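Local coordinates for ankyrin repeat domain protein (Legionella pneumophila subsp. pneumophila, PDB 6MCA) that acts as a bacterial effector with ankyrin repeats and a cysteine protease-like region, and interacts with the LARP7 component of the host 7SK snRNP complex, at residues F215-I218 against H219-M222. Numbering follows the deposited sequence.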
# COMPACT_ATOMS: atom_id res chain seq x y z
N PHE A 215 7.05 10.11 -20.22
CA PHE A 215 7.11 8.71 -19.79
C PHE A 215 8.50 8.27 -19.33
O PHE A 215 8.59 7.53 -18.34
CB PHE A 215 6.62 7.79 -20.91
CG PHE A 215 5.13 7.83 -21.12
CD1 PHE A 215 4.33 8.65 -20.34
CD2 PHE A 215 4.54 7.04 -22.09
CE1 PHE A 215 2.96 8.68 -20.53
CE2 PHE A 215 3.17 7.07 -22.28
CZ PHE A 215 2.38 7.90 -21.50
N PRO A 216 9.60 8.66 -20.00
CA PRO A 216 10.93 8.24 -19.50
C PRO A 216 11.18 8.60 -18.04
O PRO A 216 11.56 7.72 -17.25
CB PRO A 216 11.89 8.98 -20.45
CG PRO A 216 11.14 9.07 -21.71
CD PRO A 216 9.71 9.31 -21.32
N TYR A 217 10.98 9.86 -17.66
CA TYR A 217 11.17 10.26 -16.27
C TYR A 217 10.35 9.39 -15.32
O TYR A 217 10.88 8.85 -14.34
CB TYR A 217 10.80 11.74 -16.09
CG TYR A 217 11.86 12.70 -16.57
CD1 TYR A 217 13.03 12.25 -17.16
CD2 TYR A 217 11.69 14.07 -16.43
CE1 TYR A 217 14.01 13.13 -17.60
CE2 TYR A 217 12.66 14.96 -16.86
CZ TYR A 217 13.81 14.49 -17.45
OH TYR A 217 14.77 15.37 -17.88
N ILE A 218 9.06 9.22 -15.63
CA ILE A 218 8.20 8.35 -14.84
C ILE A 218 8.83 6.97 -14.69
O ILE A 218 8.87 6.40 -13.59
CB ILE A 218 6.80 8.26 -15.48
CG1 ILE A 218 6.13 9.64 -15.48
CG2 ILE A 218 5.94 7.24 -14.75
CD1 ILE A 218 4.69 9.62 -15.93
N HIS A 219 9.36 6.43 -15.79
CA HIS A 219 10.03 5.13 -15.74
C HIS A 219 11.07 5.10 -14.63
O HIS A 219 11.07 4.21 -13.78
CB HIS A 219 10.67 4.81 -17.09
CG HIS A 219 9.71 4.24 -18.09
ND1 HIS A 219 9.71 4.63 -19.42
CD2 HIS A 219 8.73 3.32 -17.97
CE1 HIS A 219 8.77 3.97 -20.06
NE2 HIS A 219 8.16 3.17 -19.21
N ASN A 220 11.95 6.11 -14.61
CA ASN A 220 12.98 6.17 -13.57
C ASN A 220 12.35 6.13 -12.19
O ASN A 220 12.78 5.36 -11.32
CB ASN A 220 13.82 7.43 -13.75
CG ASN A 220 14.63 7.41 -15.03
OD1 ASN A 220 15.04 6.35 -15.50
ND2 ASN A 220 14.86 8.59 -15.60
N ILE A 221 11.29 6.92 -11.99
CA ILE A 221 10.59 6.92 -10.70
C ILE A 221 10.17 5.51 -10.34
O ILE A 221 10.43 5.02 -9.23
CB ILE A 221 9.39 7.89 -10.74
CG1 ILE A 221 9.87 9.32 -10.95
CG2 ILE A 221 8.58 7.78 -9.46
CD1 ILE A 221 8.75 10.33 -11.09
N MET A 222 9.55 4.81 -11.30
CA MET A 222 9.14 3.43 -11.06
C MET A 222 10.32 2.59 -10.61
O MET A 222 10.25 1.87 -9.61
CB MET A 222 8.48 2.85 -12.31
CG MET A 222 7.14 3.49 -12.64
SD MET A 222 6.49 3.00 -14.26
CE MET A 222 6.32 1.23 -14.04
O HOH W 1 14.03 6.13 -18.66
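His219 N donates to Phe215 O at 2.9 Å, and Met222 N donates to Ile218 O at the same 2.9 Å. Between them, Asn220 N reaches Pro216 O and Ile221 N reaches Tyr217 O, each at 3.1 Å. The four N-H groups point fairly straight at their acceptors, with angles of 158° to 165°. Pro216 O has a second partner, a water that donates to it and also, weakly, to Asn220 OD1. The water is thus a loose bridge between this carbonyl and a side chain one turn on. Asn220 ND2 is bonded to Gln363 OE1, and Gln363 NE2 to Tyr217 O, so the Gln363 amide binds a side chain and a backbone carbonyl of the same turn.

These i to i+4 bonds make the opening turns of the alpha-helix 215-233. Pro216 has no N-H to give, and at the second position of the helix none is needed for the i to i+4 pattern.

The His219 ring lies back along the first turn. With CG beside its own backbone N (chi1 -82°), the ring comes obliquely to Phe215 O, and ND1 stands 3.3 Å from that oxygen, but the angle is wrong for a hydrogen bond. His219 CE1 lies 4.5 Å from Phe215 CB, a loose contact. Asn220 ND2 approaches the Tyr217 ring obliquely, 4.4 Å from CD1. That ring also packs edge-to-face with Tyr360 of helix 355-364, where Ile221 rests on Ala359. On another side of the helix, Ile218 CG2 meets Met222 SD at 4.3 Å. Met222 also touches Leu199 and Arg200 of helix 188-202, while Ile218 packs on Ile203 in the loop beyond.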